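Long-range contacts in 5'-nucleotidase SurE (Aquifex aeolicus, PDB 2WQK), which probably acts as a metal-dependent phosphatase that hydrolyses nucleoside 5'-monophosphates to nucleoside and phosphate: residues A[35-40]-A[63-68]; A[45-50]-A[69-74]. All coordinates share one frame; numbering follows the deposited sequence.

Interaction 1 of 2, residues A[35-40]-A[63-68]. With NA (sodium ion), chain D.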
ATOM      1  N   PRO A  35      -0.592   1.691  16.671  1.00 13.96           N
ATOM      2  CA  PRO A  35      -1.123   2.073  15.372  1.00 14.38           C
ATOM      3  C   PRO A  35      -2.657   2.015  15.295  1.00 14.53           C
ATOM      4  O   PRO A  35      -3.306   1.304  16.068  1.00 15.17           O
ATOM      5  CB  PRO A  35      -0.503   1.030  14.408  1.00 14.67           C
ATOM      6  CG  PRO A  35       0.698   0.451  15.148  1.00 15.66           C
ATOM      7  CD  PRO A  35       0.270   0.498  16.626  1.00 14.07           C
ATOM      8  N   ASP A  36      -3.233   2.738  14.340  1.00 15.99           N
ATOM      9  CA  ASP A  36      -4.677   2.716  14.147  1.00 17.53           C
ATOM     10  C   ASP A  36      -5.150   1.597  13.173  1.00 17.37           C
ATOM     11  O   ASP A  36      -6.306   1.551  12.800  1.00 18.98           O
ATOM     12  CB  ASP A  36      -5.165   4.064  13.630  1.00 18.11           C
ATOM     13  CG  ASP A  36      -4.787   4.291  12.184  1.00 19.30           C
ATOM     14  OD1 ASP A  36      -3.693   3.818  11.806  1.00 19.95           O
ATOM     15  OD2 ASP A  36      -5.580   4.950  11.462  1.00 23.40           O
ATOM     16  N   ARG A  37      -4.226   0.720  12.750  1.00 16.65           N
ATOM     17  CA  ARG A  37      -4.487  -0.303  11.732  1.00 17.98           C
ATOM     18  C   ARG A  37      -3.413  -1.367  11.863  1.00 17.23           C
ATOM     19  O   ARG A  37      -2.377  -1.182  12.488  1.00 17.68           O
ATOM     20  CB  ARG A  37      -4.462   0.255  10.307  1.00 18.60           C
ATOM     21  CG  ARG A  37      -3.100   0.742   9.843  1.00 19.89           C
ATOM     22  CD  ARG A  37      -3.180   1.724   8.659  1.00 23.19           C
ATOM     23  NE  ARG A  37      -3.793   3.002   9.033  1.00 23.74           N
ATOM     24  CZ  ARG A  37      -4.140   3.966   8.184  1.00 26.68           C
ATOM     25  NH1 ARG A  37      -3.985   3.809   6.872  1.00 28.47           N
ATOM     26  NH2 ARG A  37      -4.659   5.081   8.649  1.00 27.21           N
ATOM     27  N   ASN A  38      -3.654  -2.505  11.243  1.00 18.14           N
ATOM     28  CA  ASN A  38      -2.703  -3.587  11.269  1.00 17.48           C
ATOM     29  C   ASN A  38      -1.602  -3.338  10.245  1.00 18.15           C
ATOM     30  O   ASN A  38      -1.873  -3.277   9.022  1.00 19.27           O
ATOM     31  CB  ASN A  38      -3.414  -4.899  10.946  1.00 18.14           C
ATOM     32  CG  ASN A  38      -2.601  -6.088  11.284  1.00 19.12           C
ATOM     33  OD1 ASN A  38      -1.424  -6.115  11.000  1.00 19.79           O
ATOM     34  ND2 ASN A  38      -3.217  -7.092  11.955  1.00 23.74           N
ATOM     35  N   LEU A  39      -0.369  -3.249  10.726  1.00 17.51           N
ATOM     36  CA  LEU A  39       0.804  -2.957   9.851  1.00 18.89           C
ATOM     37  C   LEU A  39       1.730  -4.152   9.658  1.00 18.90           C
ATOM     38  O   LEU A  39       2.880  -4.012   9.185  1.00 19.27           O
ATOM     39  CB  LEU A  39       1.611  -1.759  10.357  1.00 19.64           C
ATOM     40  CG  LEU A  39       0.851  -0.432  10.363  1.00 20.34           C
ATOM     41  CD1 LEU A  39       1.658   0.667  11.116  1.00 21.06           C
ATOM     42  CD2 LEU A  39       0.439   0.078   8.968  1.00 23.02           C
ATOM     43  N   SER A  40       1.242  -5.332   9.984  1.00 19.74           N
ATOM     44  CA  SER A  40       2.059  -6.535   9.929  1.00 20.95           C
ATOM     45  C   SER A  40       2.699  -6.753   8.536  1.00 21.80           C
ATOM     46  O   SER A  40       3.838  -7.152   8.415  1.00 23.37           O
ATOM     47  CB  SER A  40       1.183  -7.734  10.293  1.00 21.25           C
ATOM     48  OG  SER A  40       0.663  -7.564  11.623  1.00 21.37           O
ATOM     49  N   THR A  63      -3.482   6.590  19.880  1.00 13.33           N
ATOM     50  CA  THR A  63      -3.155   5.937  18.621  1.00 14.27           C
ATOM     51  C   THR A  63      -2.420   6.896  17.710  1.00 14.38           C
ATOM     52  O   THR A  63      -2.708   8.098  17.667  1.00 15.18           O
ATOM     53  CB  THR A  63      -4.409   5.380  17.895  1.00 14.93           C
ATOM     54  OG1 THR A  63      -4.012   4.626  16.734  1.00 16.52           O
ATOM     55  CG2 THR A  63      -5.456   6.466  17.509  1.00 15.68           C
ATOM     56  N   VAL A  64      -1.477   6.318  16.955  1.00 13.43           N
ATOM     57  CA  VAL A  64      -0.748   7.051  15.942  1.00 14.44           C
ATOM     58  C   VAL A  64      -1.298   6.584  14.570  1.00 14.67           C
ATOM     59  O   VAL A  64      -1.245   5.399  14.214  1.00 15.45           O
ATOM     60  CB  VAL A  64       0.800   6.836  16.006  1.00 14.65           C
ATOM     61  CG1 VAL A  64       1.484   7.698  14.929  1.00 16.03           C
ATOM     62  CG2 VAL A  64       1.372   7.178  17.382  1.00 16.08           C
ATOM     63  N   ILE A  65      -1.879   7.525  13.840  1.00 15.99           N
ATOM     64  CA  ILE A  65      -2.545   7.218  12.589  1.00 17.18           C
ATOM     65  C   ILE A  65      -1.503   6.832  11.519  1.00 17.12           C
ATOM     66  O   ILE A  65      -0.626   7.607  11.191  1.00 17.74           O
ATOM     67  CB  ILE A  65      -3.412   8.412  12.107  1.00 17.59           C
ATOM     68  CG1 ILE A  65      -4.412   8.811  13.222  1.00 20.82           C
ATOM     69  CG2 ILE A  65      -4.142   8.021  10.822  1.00 19.25           C
ATOM     70  CD1 ILE A  65      -5.304   7.706  13.654  1.00 24.79           C
ATOM     71  N   ASP A  66      -1.582   5.580  11.080  1.00 17.12           N
ATOM     72  CA  ASP A  66      -0.600   4.987  10.173  1.00 18.46           C
ATOM     73  C   ASP A  66       0.836   5.033  10.754  1.00 18.01           C
ATOM     74  O   ASP A  66       1.833   5.046  10.020  1.00 20.13           O
ATOM     75  CB  ASP A  66      -0.683   5.639   8.785  1.00 20.12           C
ATOM     76  CG  ASP A  66      -0.048   4.785   7.724  1.00 22.66           C
ATOM     77  OD1 ASP A  66      -0.018   3.553   7.896  1.00 23.59           O
ATOM     78  OD2 ASP A  66       0.475   5.356   6.739  1.00 28.97           O
ATOM     79  N   GLY A  67       0.953   4.980  12.088  1.00 16.36           N
ATOM     80  CA  GLY A  67       2.248   5.013  12.777  1.00 15.85           C
ATOM     81  C   GLY A  67       2.800   3.616  12.954  1.00 15.21           C
ATOM     82  O   GLY A  67       2.108   2.724  13.434  1.00 16.43           O
ATOM     83  N   THR A  68       4.048   3.398  12.556  1.00 13.30           N
ATOM     84  CA  THR A  68       4.703   2.087  12.805  1.00 12.60           C
ATOM     85  C   THR A  68       4.961   1.905  14.320  1.00 12.58           C
ATOM     86  O   THR A  68       4.943   2.902  15.079  1.00 12.96           O
ATOM     87  CB  THR A  68       6.044   2.000  12.099  1.00 13.61           C
ATOM     88  OG1 THR A  68       6.896   3.049  12.580  1.00 13.92           O
ATOM     89  CG2 THR A  68       5.843   2.098  10.534  1.00 14.88           C
TER
HETATM   90 NA    NA D 254       1.251  -8.610  13.666  1.00 16.70          NA
HETATM   91  O   HOH W   1       0.402 -10.762  12.863  1.00 26.37           O

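Interaction 2 of 2, residues A[45-50]-A[69-74]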
ATOM      1  N   SER A  45       9.633   0.909   9.543  1.00 15.02           N
ATOM      2  CA  SER A  45      10.703   1.838   9.897  1.00 15.26           C
ATOM      3  C   SER A  45      10.155   3.096  10.613  1.00 15.22           C
ATOM      4  O   SER A  45       8.957   3.360  10.602  1.00 14.20           O
ATOM      5  CB  SER A  45      11.527   2.265   8.671  1.00 17.05           C
ATOM      6  OG  SER A  45      10.780   3.120   7.850  1.00 19.21           O
ATOM      7  N   LEU A  46      11.064   3.847  11.214  1.00 16.00           N
ATOM      8  CA  LEU A  46      10.743   5.141  11.820  1.00 17.31           C
ATOM      9  C   LEU A  46      10.453   6.164  10.687  1.00 18.42           C
ATOM     10  O   LEU A  46      11.164   6.188   9.640  1.00 20.79           O
ATOM     11  CB  LEU A  46      11.909   5.521  12.751  1.00 19.06           C
ATOM     12  CG  LEU A  46      11.868   6.568  13.843  1.00 22.32           C
ATOM     13  CD1 LEU A  46      10.644   6.436  14.721  1.00 20.67           C
ATOM     14  CD2 LEU A  46      13.189   6.458  14.634  1.00 23.33           C
ATOM     15  N   THR A  47       9.376   6.932  10.833  1.00 18.94           N
ATOM     16  CA  THR A  47       8.841   7.868   9.792  1.00 20.59           C
ATOM     17  C   THR A  47       9.510   9.232  10.014  1.00 21.78           C
ATOM     18  O   THR A  47       9.234   9.897  11.002  1.00 21.21           O
ATOM     19  CB  THR A  47       7.248   7.986   9.885  1.00 21.33           C
ATOM     20  OG1 THR A  47       6.579   6.670   9.811  1.00 20.73           O
ATOM     21  CG2 THR A  47       6.678   8.952   8.820  1.00 22.71           C
ATOM     22  N   PHE A  48      10.377   9.656   9.090  1.00 24.18           N
ATOM     23  CA  PHE A  48      11.090  10.920   9.204  1.00 25.93           C
ATOM     24  C   PHE A  48      10.579  11.937   8.200  1.00 25.10           C
ATOM     25  O   PHE A  48      10.845  13.125   8.356  1.00 27.42           O
ATOM     26  CB  PHE A  48      12.598  10.703   8.963  1.00 27.12           C
ATOM     27  CG  PHE A  48      13.308  10.235  10.191  1.00 29.70           C
ATOM     28  CD1 PHE A  48      13.743   8.926  10.310  1.00 31.47           C
ATOM     29  CD2 PHE A  48      13.473  11.089  11.258  1.00 30.79           C
ATOM     30  CE1 PHE A  48      14.372   8.488  11.485  1.00 31.67           C
ATOM     31  CE2 PHE A  48      14.076  10.665  12.431  1.00 32.48           C
ATOM     32  CZ  PHE A  48      14.528   9.364  12.554  1.00 32.64           C
ATOM     33  N   THR A  49       9.947  11.440   7.153  1.00 25.98           N
ATOM     34  CA  THR A  49       9.664  12.224   5.939  1.00 26.66           C
ATOM     35  C   THR A  49       8.209  12.682   5.857  1.00 24.03           C
ATOM     36  O   THR A  49       7.834  13.323   4.910  1.00 23.11           O
ATOM     37  CB  THR A  49       9.978  11.432   4.626  1.00 28.12           C
ATOM     38  OG1 THR A  49       8.973  10.424   4.353  1.00 31.68           O
ATOM     39  CG2 THR A  49      11.386  10.809   4.679  1.00 31.38           C
ATOM     40  N   GLU A  50       7.379  12.309   6.830  1.00 22.15           N
ATOM     41  CA  GLU A  50       5.992  12.775   6.850  1.00 20.47           C
ATOM     42  C   GLU A  50       5.619  12.922   8.314  1.00 19.29           C
ATOM     43  O   GLU A  50       6.170  12.217   9.179  1.00 18.87           O
ATOM     44  CB  GLU A  50       4.992  11.763   6.231  1.00 21.65           C
ATOM     45  CG  GLU A  50       5.133  11.472   4.709  1.00 23.38           C
ATOM     46  CD  GLU A  50       4.627  12.574   3.769  1.00 27.45           C
ATOM     47  OE1 GLU A  50       4.018  13.591   4.214  1.00 28.22           O
ATOM     48  OE2 GLU A  50       4.870  12.387   2.541  1.00 31.34           O
ATOM     49  N   PRO A  69       5.220   0.658  14.750  1.00 13.42           N
ATOM     50  CA  PRO A  69       5.618   0.479  16.170  1.00 12.96           C
ATOM     51  C   PRO A  69       6.773   1.383  16.592  1.00 12.53           C
ATOM     52  O   PRO A  69       6.744   1.967  17.688  1.00 13.58           O
ATOM     53  CB  PRO A  69       5.993  -0.993  16.280  1.00 13.24           C
ATOM     54  CG  PRO A  69       5.139  -1.652  15.151  1.00 14.78           C
ATOM     55  CD  PRO A  69       5.064  -0.635  14.049  1.00 14.56           C
ATOM     56  N   ALA A  70       7.766   1.532  15.710  1.00 12.88           N
ATOM     57  CA  ALA A  70       8.863   2.454  15.952  1.00 12.68           C
ATOM     58  C   ALA A  70       8.376   3.889  16.224  1.00 12.31           C
ATOM     59  O   ALA A  70       8.823   4.537  17.192  1.00 13.14           O
ATOM     60  CB  ALA A  70       9.842   2.403  14.777  1.00 13.55           C
ATOM     61  N   ASP A  71       7.468   4.371  15.368  1.00 12.55           N
ATOM     62  CA  ASP A  71       6.877   5.723  15.512  1.00 11.77           C
ATOM     63  C   ASP A  71       6.204   5.805  16.904  1.00 12.20           C
ATOM     64  O   ASP A  71       6.322   6.800  17.623  1.00 13.37           O
ATOM     65  CB  ASP A  71       5.829   6.002  14.464  1.00 13.14           C
ATOM     66  CG  ASP A  71       6.411   6.108  13.033  1.00 14.51           C
ATOM     67  OD1 ASP A  71       7.618   6.415  12.902  1.00 16.68           O
ATOM     68  OD2 ASP A  71       5.616   5.913  12.075  1.00 15.71           O
ATOM     69  N   CYS A  72       5.472   4.753  17.232  1.00 10.98           N
ATOM     70  CA  CYS A  72       4.708   4.736  18.493  1.00 10.74           C
ATOM     71  C   CYS A  72       5.651   4.820  19.716  1.00  9.97           C
ATOM     72  O   CYS A  72       5.352   5.515  20.705  1.00 12.20           O
ATOM     73  CB  CYS A  72       3.807   3.495  18.574  1.00 11.99           C
ATOM     74  SG  CYS A  72       2.465   3.471  17.416  1.00 13.76           S
ATOM     75  N   VAL A  73       6.740   4.047  19.687  1.00 10.24           N
ATOM     76  CA  VAL A  73       7.703   4.073  20.782  1.00 10.28           C
ATOM     77  C   VAL A  73       8.332   5.454  20.920  1.00 10.88           C
ATOM     78  O   VAL A  73       8.425   6.012  22.013  1.00 13.08           O
ATOM     79  CB  VAL A  73       8.795   2.982  20.654  1.00 10.52           C
ATOM     80  CG1 VAL A  73       9.920   3.161  21.684  1.00 12.02           C
ATOM     81  CG2 VAL A  73       8.162   1.572  20.646  1.00 11.37           C
ATOM     82  N   HIS A  74       8.739   6.015  19.782  1.00 11.73           N
ATOM     83  CA  HIS A  74       9.407   7.295  19.823  1.00 12.41           C
ATOM     84  C   HIS A  74       8.474   8.446  20.230  1.00 13.39           C
ATOM     85  O   HIS A  74       8.876   9.319  21.068  1.00 14.17           O
ATOM     86  CB  HIS A  74      10.145   7.569  18.500  1.00 12.89           C
ATOM     87  CG  HIS A  74      11.388   6.734  18.347  1.00 14.26           C
ATOM     88  ND1 HIS A  74      12.654   7.276  18.355  1.00 16.60           N
ATOM     89  CD2 HIS A  74      11.559   5.400  18.192  1.00 14.93           C
ATOM     90  CE1 HIS A  74      13.550   6.305  18.238  1.00 17.84           C
ATOM     91  NE2 HIS A  74      12.914   5.154  18.129  1.00 15.62           N
TER

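Interaction 1 of 2, residues A[35-40]-A[63-68]
Asp36 and Asp66 meet through a carboxylate and a backbone N-H where two parallel strands of the central sheet, 29-35 and 61-64, give way to loops at their C-terminal ends. In this Rossmann-like alpha/beta fold that edge of the sheet carries the metal site. The strand pairing reaches Pro35 and Val64 and fades in a weak bond from Asp36 N to Val64 O; segment 63-68 then folds back in a type II turn, Val64 to Gly67. Asp66 takes the turn's third position with a positive phi (58°), and its N-H runs almost straight (173°) to Asp36 OD1, 2.8 Å away. CG of Asp36 lies between its own N and carbonyl carbon (chi1 73°), which places CG beside the turn, where OD1 can meet the Asp66 N-H. OD1 also accepts from Arg37 NE at 2.9 Å, the two donors coming from opposite faces of the carboxylate plane, while Arg37 NH2 takes the syn lone pair of OD2 at 3.0 Å. An alanine in place of Asp36 would probably leave the Asp66 N-H without its acceptor and the Arg37 guanidinium free to swing. Held side-on, that guanidinium lies with Asp66 CB 3.9 Å above its centre; Asp66 OD1 stands well out of its plane, 4.0 Å from NE, a long attraction of charges alone. Leu39, buried and branched, suits the inner side: CD2 meets the Asp66 carboxylate, and CD1 presses on Gly67 O, 3.1 Å off, a buried carbonyl with no polar partner in the model. Glycine fits here because a CB would collide with Val64 CG1. Beyond Leu39 the loop enters the metal site, where Ser40 OG, alongside Asp10 and Asn94, binds sodium at 2.4 Å and gives its hydrogen to Asn38 OD1, 2.6 Å away.

Interaction 2 of 2, residues A[45-50]-A[69-74]
Thr47 and Asp71 join a loop to the first turn of helix 69-80 by a two-pronged bond: Thr47 N reaches Asp71 OD1 at 2.8 Å, and Thr47 OG1 gives its hydrogen to OD2 at 2.6 Å. Each oxygen uses its syn lone pair, the one on the side of the other oxygen, so the two donors sit together before the carboxylate and fix its rotation. Threonine suits the task because OG1, beside its own backbone N (chi1 -55°), lines up with that N-H. OD2 takes a further hydrogen bond from the backbone N of Thr68, the N-cap residue; as the Thr68 hydroxyl in turn caps the start of the helix, the pair forms a capping box. With three donors on two oxygens, the buried carboxylate is well satisfied, and the nearby helix N-terminus would probably stabilise its negative charge. Ser45 O, just upstream, bonds to Thr68 OG1.

Leu46 supplies the apolar half. Its CD1 packs on Ala70 CB at 4.1 Å and comes within 3.5 Å of Asp71 OD1, while CD2 stands over the centre of the His74 ring, 3.7 Å from the centroid and 14° off the normal, a CH-pi contact. Alanine at 70 is small enough to let the loop backbone come close to the helix. The polar ends of His74 look elsewhere: NE2 bonds to Glu114 and ND1 to Glu187 of the third subunit. The same subunit also receives the loop, for Phe48 O accepts from its Trp202 and the Phe48 ring meets its Tyr185 at about a right angle. Two glutamates at the two ring nitrogens imply that His74 is likely to carry a positive charge, with a Leu46 methyl over the ring face and a glutamate bonded to each ring nitrogen.

Both contacts are largely buried and draw on the same part of the chain: the loop following strand 29-35 supplies 35-40 and then 45-50, while strand 61-64 and the helix just after it supply 63-68 and 69-74. Interaction 1 lies at the strand ends and runs to the sodium site; its charged network sits on its more exposed side, with Leu39 and Pro35 inside. Interaction 2 has no salt bridge across it, relying on neutral donors to one carboxylate and on a leucine over a ring, and it faces another subunit. The two touch where Cys72 SG, on helix 69-80, packs against Pro35 and Val64 at the ends of two neighbouring inner strands.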